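Local coordinates for protein adenylate kinase (Thermus thermophilus, PDB 3CM0) that probably catalyses the reversible transfer of the terminal phosphate of ATP to AMP, giving two ADP, as a monomer with mobile lid and AMP-binding domains, at residues Gln20-Leu24 / Pro173-Tyr177; Leu28-Leu33 / Ala77-Asp83; Leu69-Arg73 / Ala94-Leu98. All blocks are in the same frame, centred on the assembly; numbering follows the deposited sequence.

Contact 1: Gln20-Leu24 / Pro173-Tyr177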
# COMPACT_ATOMS: atom_id res chain seq x y z
N GLN A 20 7.13 -2.76 -7.20
CA GLN A 20 8.03 -3.61 -6.41
C GLN A 20 7.17 -4.60 -5.57
O GLN A 20 7.55 -5.75 -5.38
CB GLN A 20 8.89 -2.78 -5.44
CG GLN A 20 9.93 -1.87 -6.11
CD GLN A 20 10.99 -2.67 -6.84
OE1 GLN A 20 11.10 -3.88 -6.64
NE2 GLN A 20 11.77 -2.01 -7.69
N ALA A 21 6.05 -4.12 -5.04
CA ALA A 21 5.16 -5.01 -4.27
C ALA A 21 4.69 -6.13 -5.20
O ALA A 21 4.62 -7.29 -4.81
CB ALA A 21 3.96 -4.22 -3.78
N SER A 22 4.34 -5.77 -6.43
CA SER A 22 3.86 -6.77 -7.39
C SER A 22 4.93 -7.78 -7.75
O SER A 22 4.65 -8.97 -7.94
CB SER A 22 3.34 -6.07 -8.64
OG SER A 22 2.11 -5.44 -8.37
N ARG A 23 6.18 -7.32 -7.83
CA ARG A 23 7.25 -8.24 -8.15
C ARG A 23 7.59 -9.17 -6.99
O ARG A 23 7.84 -10.35 -7.19
CB ARG A 23 8.49 -7.49 -8.60
CG ARG A 23 9.71 -8.40 -8.75
CD ARG A 23 10.77 -7.68 -9.55
NE ARG A 23 12.01 -8.45 -9.64
CZ ARG A 23 13.15 -7.94 -10.09
NH1 ARG A 23 13.21 -6.69 -10.50
NH2 ARG A 23 14.24 -8.69 -10.12
N LEU A 24 7.59 -8.64 -5.77
CA LEU A 24 7.90 -9.48 -4.62
C LEU A 24 6.77 -10.53 -4.50
O LEU A 24 7.02 -11.69 -4.12
CB LEU A 24 7.92 -8.62 -3.34
CG LEU A 24 8.32 -9.38 -2.07
CD1 LEU A 24 9.74 -9.87 -2.17
CD2 LEU A 24 8.14 -8.44 -0.83
N PRO A 173 15.10 -0.88 -11.21
CA PRO A 173 14.11 -1.69 -10.49
C PRO A 173 14.81 -2.86 -9.81
O PRO A 173 14.49 -3.24 -8.67
CB PRO A 173 13.17 -2.15 -11.60
CG PRO A 173 13.13 -0.94 -12.48
CD PRO A 173 14.61 -0.56 -12.57
N ASP A 174 15.76 -3.46 -10.51
CA ASP A 174 16.48 -4.58 -9.97
C ASP A 174 17.28 -4.20 -8.73
O ASP A 174 17.37 -4.99 -7.78
CB ASP A 174 17.43 -5.21 -11.01
CG ASP A 174 16.70 -6.08 -12.03
OD1 ASP A 174 15.68 -6.71 -11.67
OD2 ASP A 174 17.16 -6.15 -13.19
N GLU A 175 17.91 -3.02 -8.74
CA GLU A 175 18.68 -2.59 -7.58
C GLU A 175 17.78 -2.32 -6.37
O GLU A 175 18.10 -2.70 -5.25
CB GLU A 175 19.46 -1.31 -7.87
CG GLU A 175 20.43 -1.49 -9.06
CD GLU A 175 21.19 -0.22 -9.42
OE1 GLU A 175 20.56 0.84 -9.63
OE2 GLU A 175 22.43 -0.28 -9.51
N VAL A 176 16.67 -1.65 -6.61
CA VAL A 176 15.74 -1.34 -5.51
C VAL A 176 15.15 -2.66 -4.98
O VAL A 176 15.04 -2.89 -3.75
CB VAL A 176 14.64 -0.41 -6.01
CG1 VAL A 176 13.59 -0.17 -4.87
CG2 VAL A 176 15.26 0.93 -6.42
N TYR A 177 14.80 -3.56 -5.89
CA TYR A 177 14.25 -4.86 -5.49
C TYR A 177 15.23 -5.62 -4.60
O TYR A 177 14.85 -6.22 -3.57
CB TYR A 177 13.93 -5.68 -6.74
CG TYR A 177 13.23 -6.98 -6.44
CD1 TYR A 177 11.93 -6.98 -5.90
CD2 TYR A 177 13.85 -8.19 -6.69
CE1 TYR A 177 11.28 -8.17 -5.63
CE2 TYR A 177 13.19 -9.41 -6.42
CZ TYR A 177 11.91 -9.38 -5.89
OH TYR A 177 11.24 -10.56 -5.63
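Arg-23 lies flat over one face of the Tyr-177 ring, its guanidinium and the ring 19° from parallel and their centres 4.0 Å apart. The stack is an off-centre cation-pi contact, and the aliphatic part of the arginine adds a CH-pi contact, CG of Arg-23 sitting 3.9 Å from the centroid of the Tyr-177 ring. With CG anti to the backbone N (chi1 171°) and the chain extended from CG to NE, Arg-23 runs across the whole ring and delivers its end to Asp-174. There NH1 and NH2 both grip the single oxygen OD1 of Asp-174, at 2.7 Å from NH1, with the carboxylate turned nearly perpendicular to the guanidinium. NE of Arg-23 forms a salt bridge with Glu-27, which also takes a hydrogen bond from the hydroxyl of Tyr-177, so one carboxylate fixes both stacked partners. Gln-20, bent at chi2, brings OE1 to the ring edge, 3.3 Å from CD1 of Tyr-177, while its NE2 donates to the carbonyl O of Pro-173 at 3.1 Å. That oxygen also receives the helical N-H of Tyr-177. Leu-24 lays CB against CE1 of Tyr-177. The contact joins helix 17-28, whose first turn completes the P-loop, to the C-terminal helix 173-184, their local axes crossing at -69°; beyond it, Ala-21 and Leu-24 face strands 4-10 and 79-83 of the central sheet.

Contact 2: Leu28-Leu33 / Ala77-Asp83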
# COMPACT_ATOMS: atom_id res chain seq x y z
N LEU A 28 7.80 -14.50 -4.70
CA LEU A 28 7.84 -15.32 -3.49
C LEU A 28 6.52 -15.97 -3.05
O LEU A 28 6.47 -16.63 -2.00
CB LEU A 28 8.43 -14.51 -2.33
CG LEU A 28 9.86 -14.01 -2.54
CD1 LEU A 28 10.35 -13.46 -1.22
CD2 LEU A 28 10.78 -15.12 -3.02
N GLY A 29 5.48 -15.78 -3.83
CA GLY A 29 4.19 -16.38 -3.52
C GLY A 29 3.34 -15.65 -2.49
O GLY A 29 2.65 -16.28 -1.70
N PHE A 30 3.41 -14.32 -2.48
CA PHE A 30 2.58 -13.54 -1.55
C PHE A 30 1.34 -13.13 -2.33
O PHE A 30 1.44 -12.83 -3.52
CB PHE A 30 3.27 -12.24 -1.09
CG PHE A 30 4.35 -12.43 -0.07
CD1 PHE A 30 4.12 -12.08 1.27
CD2 PHE A 30 5.58 -12.96 -0.42
CE1 PHE A 30 5.10 -12.25 2.25
CE2 PHE A 30 6.59 -13.14 0.55
CZ PHE A 30 6.35 -12.79 1.89
N LYS A 31 0.19 -13.10 -1.66
CA LYS A 31 -1.02 -12.62 -2.29
C LYS A 31 -1.07 -11.11 -2.01
O LYS A 31 -1.11 -10.68 -0.83
CB LYS A 31 -2.26 -13.29 -1.69
CG LYS A 31 -3.55 -12.80 -2.32
CD LYS A 31 -4.73 -13.76 -2.09
CE LYS A 31 -5.08 -13.90 -0.63
NZ LYS A 31 -6.30 -14.73 -0.44
N LYS A 32 -1.06 -10.32 -3.09
CA LYS A 32 -1.13 -8.86 -2.98
C LYS A 32 -2.59 -8.46 -2.88
O LYS A 32 -3.37 -8.62 -3.82
CB LYS A 32 -0.48 -8.22 -4.22
CG LYS A 32 -0.39 -6.70 -4.22
CD LYS A 32 0.52 -6.26 -5.38
CE LYS A 32 0.72 -4.75 -5.49
NZ LYS A 32 -0.49 -4.01 -5.94
N LEU A 33 -2.97 -7.94 -1.73
CA LEU A 33 -4.35 -7.57 -1.51
C LEU A 33 -4.71 -6.15 -1.94
O LEU A 33 -3.91 -5.22 -1.85
CB LEU A 33 -4.69 -7.73 -0.03
CG LEU A 33 -4.36 -9.08 0.62
CD1 LEU A 33 -4.96 -9.10 2.01
CD2 LEU A 33 -4.91 -10.21 -0.23
N ALA A 77 -3.97 -15.18 3.94
CA ALA A 77 -3.31 -16.38 3.46
C ALA A 77 -1.98 -16.43 4.19
O ALA A 77 -1.62 -15.50 4.91
CB ALA A 77 -3.10 -16.29 1.98
N GLU A 78 -1.27 -17.52 3.99
CA GLU A 78 0.00 -17.74 4.63
C GLU A 78 0.93 -16.57 4.31
O GLU A 78 1.73 -16.17 5.16
CB GLU A 78 0.65 -19.03 4.12
CG GLU A 78 -0.19 -20.28 4.31
CD GLU A 78 0.31 -21.44 3.45
OE1 GLU A 78 1.40 -21.98 3.74
OE2 GLU A 78 -0.39 -21.78 2.47
N ARG A 79 0.82 -16.00 3.12
CA ARG A 79 1.74 -14.90 2.73
C ARG A 79 0.96 -13.80 2.03
O ARG A 79 0.40 -14.01 0.95
CB ARG A 79 2.82 -15.42 1.79
CG ARG A 79 3.62 -16.56 2.36
CD ARG A 79 4.69 -16.95 1.34
NE ARG A 79 5.49 -18.08 1.80
CZ ARG A 79 6.10 -18.93 0.98
NH1 ARG A 79 6.01 -18.77 -0.33
NH2 ARG A 79 6.79 -19.95 1.48
N VAL A 80 0.96 -12.60 2.64
CA VAL A 80 0.19 -11.50 2.11
C VAL A 80 1.01 -10.20 2.05
O VAL A 80 1.85 -9.97 2.94
CB VAL A 80 -1.05 -11.25 3.03
CG1 VAL A 80 -0.57 -10.94 4.48
CG2 VAL A 80 -1.91 -10.13 2.51
N ILE A 81 0.69 -9.40 1.04
CA ILE A 81 1.29 -8.07 0.80
C ILE A 81 0.18 -7.03 0.75
O ILE A 81 -0.89 -7.23 0.16
CB ILE A 81 2.13 -8.06 -0.51
CG1 ILE A 81 3.45 -8.80 -0.24
CG2 ILE A 81 2.36 -6.66 -0.99
CD1 ILE A 81 4.38 -8.89 -1.49
N PHE A 82 0.44 -5.91 1.45
CA PHE A 82 -0.46 -4.79 1.48
C PHE A 82 0.24 -3.66 0.74
O PHE A 82 1.38 -3.37 1.04
CB PHE A 82 -0.72 -4.37 2.93
CG PHE A 82 -1.52 -5.42 3.69
CD1 PHE A 82 -2.91 -5.43 3.60
CD2 PHE A 82 -0.87 -6.37 4.48
CE1 PHE A 82 -3.65 -6.39 4.29
CE2 PHE A 82 -1.61 -7.34 5.18
CZ PHE A 82 -3.00 -7.34 5.09
N ASP A 83 -0.46 -3.03 -0.19
CA ASP A 83 0.09 -1.93 -0.98
C ASP A 83 -1.12 -0.99 -1.12
O ASP A 83 -2.07 -1.30 -1.81
CB ASP A 83 0.54 -2.51 -2.33
CG ASP A 83 0.94 -1.46 -3.33
OD1 ASP A 83 1.49 -0.42 -2.91
OD2 ASP A 83 0.71 -1.69 -4.53
O HOH W 1 -2.65 -3.75 -3.69
O HOH W 2 -3.33 -3.46 0.03
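Lys-31 and Leu-33 bracket Ile-81 in a parallel ladder: Lys-31 N donates to Arg-79 O, Ile-81 N to Lys-31 O at 2.9 Å, and Leu-33 N to Ile-81 O. On one face of this pair, CD1 of Leu-33 presses on CG2 of Val-80 at 3.3 Å, tighter than ordinary van der Waals contact, and reaches CE1 of Phe-82, the two side chains lying side by side. On the other, CB of Phe-30 rests against CD1 of Ile-81 at 3.6 Å. The Phe-30 ring also receives CB of Arg-79 over one face, 3.9 Å from its centroid, a CH-pi contact set toward the rim. Strand 31-33 is the outer edge of the five-stranded parallel sheet of the P-loop kinase core, and strand 79-83 continues it inward by backbone bonds to strand 4-10. At the C-terminal end Lys-32, extended until its last torsion bends (chi4 -70°), sets NZ 3.0 Å from OD2 of Asp-83, on the anti lone pair of that oxygen. The other oxygen of Asp-83 forms a salt bridge with Lys-17, a predicted ATP-binding residue, so the carboxylate is shared between two lysines, one oxygen to each. Where the strands part, one water joins Lys-32 NZ to the carbonyls of Leu-33 and Asp-83, and a second donates to Leu-33 O and accepts from Asp-83 N, the water lying 2.9 Å from that nitrogen. Farther out, Ala-21 and Ser-22 of helix 17-28 pack on Lys-32, while Ile-186 borders Phe-30.

Contact 3: Leu69-Arg73 / Ala94-Leu98; sequences LELIR and ALDRL
Leu-69 and Arg-73 lie across from Leu-95 and Leu-98 where helices 65-75 and 89-101 run in the same general direction, their local axes 10.8 Å apart and inclined by -29°. No hydrogen bond spans the pair, and the contact is apolar. Leu-98 points at the facing helix and, with CG anti to the backbone N (chi1 176°), divides its two methyls: CD2 meets CG2 of Ile-72 at 3.7 Å, while CD1 lies along the aliphatic part of Arg-73, 3.9 Å from its CD. CD2 also lies over the backbone near Leu-69 O and Arg-73 N. With an alanine in place of Leu-98, both methyls would be missing, which would probably leave a gap beside CG2 of Ile-72 and allow the Arg-73 stem more freedom to move. One turn earlier, Leu-69 sets its CG 3.8 Å from CB of Ala-94, whose small side chain accommodates the approach, and CD1 of Leu-69 reaches the backbone at Leu-95. Beyond the apolar stem, Arg-73 bends at chi3 (62°) and turns its NH2 back along its own helix to OE1 of Glu-70, a salt bridge of 3.1 Å. Inward, Ile-72 and Leu-95 meet Phe-82 of strand 79-83, so both helices cover the same part of the sheet, and Leu-69 and Ile-72 also touch Phe-85, a predicted AMP-binding residue in the loop between strand 79-83 and helix 89-101.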
# COMPACT_ATOMS: atom_id res chain seq x y z
N LEU A 69 -11.62 -4.61 7.27
CA LEU A 69 -10.83 -5.57 8.03
C LEU A 69 -11.45 -6.98 7.92
O LEU A 69 -10.72 -7.95 7.91
CB LEU A 69 -10.71 -5.14 9.49
CG LEU A 69 -9.54 -4.16 9.82
CD1 LEU A 69 -8.26 -4.90 9.73
CD2 LEU A 69 -9.54 -2.96 8.86
N GLU A 70 -12.78 -7.07 7.87
CA GLU A 70 -13.43 -8.37 7.69
C GLU A 70 -12.99 -9.00 6.35
O GLU A 70 -12.66 -10.20 6.28
CB GLU A 70 -14.96 -8.21 7.71
CG GLU A 70 -15.72 -9.50 7.23
CD GLU A 70 -15.48 -10.67 8.15
OE1 GLU A 70 -15.30 -10.43 9.36
OE2 GLU A 70 -15.51 -11.84 7.69
N LEU A 71 -12.99 -8.19 5.29
CA LEU A 71 -12.56 -8.69 3.97
C LEU A 71 -11.11 -9.12 3.99
O LEU A 71 -10.75 -10.08 3.33
CB LEU A 71 -12.76 -7.62 2.90
CG LEU A 71 -14.22 -7.35 2.53
CD1 LEU A 71 -14.30 -6.25 1.48
CD2 LEU A 71 -14.86 -8.64 2.02
N ILE A 72 -10.26 -8.37 4.69
CA ILE A 72 -8.86 -8.78 4.77
C ILE A 72 -8.76 -10.13 5.53
O ILE A 72 -7.98 -11.03 5.13
CB ILE A 72 -8.02 -7.68 5.48
CG1 ILE A 72 -7.95 -6.45 4.58
CG2 ILE A 72 -6.61 -8.22 5.79
CD1 ILE A 72 -7.32 -5.20 5.28
N ARG A 73 -9.53 -10.29 6.59
CA ARG A 73 -9.47 -11.56 7.33
C ARG A 73 -9.91 -12.71 6.38
O ARG A 73 -9.30 -13.79 6.34
CB ARG A 73 -10.37 -11.50 8.59
CG ARG A 73 -10.33 -12.80 9.48
CD ARG A 73 -10.91 -12.59 10.91
NE ARG A 73 -12.32 -12.21 10.96
CZ ARG A 73 -12.93 -11.77 12.06
NH1 ARG A 73 -12.26 -11.66 13.20
NH2 ARG A 73 -14.21 -11.44 12.03
N ALA A 94 -5.91 -1.62 13.80
CA ALA A 94 -6.82 -2.75 13.59
C ALA A 94 -6.10 -3.87 12.84
O ALA A 94 -6.28 -5.05 13.15
CB ALA A 94 -8.03 -2.29 12.80
N LEU A 95 -5.27 -3.52 11.86
CA LEU A 95 -4.55 -4.55 11.12
C LEU A 95 -3.57 -5.27 12.02
O LEU A 95 -3.40 -6.48 11.92
CB LEU A 95 -3.82 -3.93 9.91
CG LEU A 95 -2.94 -4.87 9.08
CD1 LEU A 95 -3.88 -6.01 8.52
CD2 LEU A 95 -2.26 -4.13 7.91
N ASP A 96 -2.91 -4.54 12.92
CA ASP A 96 -1.96 -5.22 13.80
C ASP A 96 -2.68 -6.24 14.69
O ASP A 96 -2.15 -7.32 14.97
CB ASP A 96 -1.22 -4.22 14.68
CG ASP A 96 0.12 -3.74 14.06
OD1 ASP A 96 0.50 -4.16 12.94
OD2 ASP A 96 0.77 -2.92 14.73
N ARG A 97 -3.86 -5.88 15.15
CA ARG A 97 -4.63 -6.83 15.97
C ARG A 97 -4.99 -8.08 15.15
O ARG A 97 -4.89 -9.22 15.63
CB ARG A 97 -5.90 -6.15 16.48
CG ARG A 97 -5.61 -4.95 17.42
CD ARG A 97 -6.88 -4.56 18.18
NE ARG A 97 -7.84 -3.87 17.31
CZ ARG A 97 -7.84 -2.56 17.07
NH1 ARG A 97 -6.92 -1.78 17.64
NH2 ARG A 97 -8.75 -2.03 16.27
N LEU A 98 -5.43 -7.86 13.91
CA LEU A 98 -5.78 -8.96 13.01
C LEU A 98 -4.56 -9.86 12.73
O LEU A 98 -4.67 -11.07 12.70
CB LEU A 98 -6.33 -8.40 11.68
CG LEU A 98 -6.63 -9.48 10.64
CD1 LEU A 98 -7.61 -10.47 11.28
CD2 LEU A 98 -7.24 -8.87 9.40

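How the contacts relate
From the N terminus, helix 17-28 opens the largest loop, which contact 1 closes only when the chain reaches helix 173-184, tying the two helices together; contacts 2 and 3 both fall within it. Strand 31-33 follows directly, and contact 2 closes a shorter loop, largely helical, by joining this edge strand to its inner neighbour, strand 79-83. Contact 3 starts inside that loop at helix 65-75 and ends beyond it at helix 89-101, so contacts 2 and 3 cross along the chain, and contact 3 pairs the helices before and after strand 79-83. In space, contact 2 touches both others, whereas contacts 1 and 3 lie on opposite sides of the chain's centre, about 26 Å between centres.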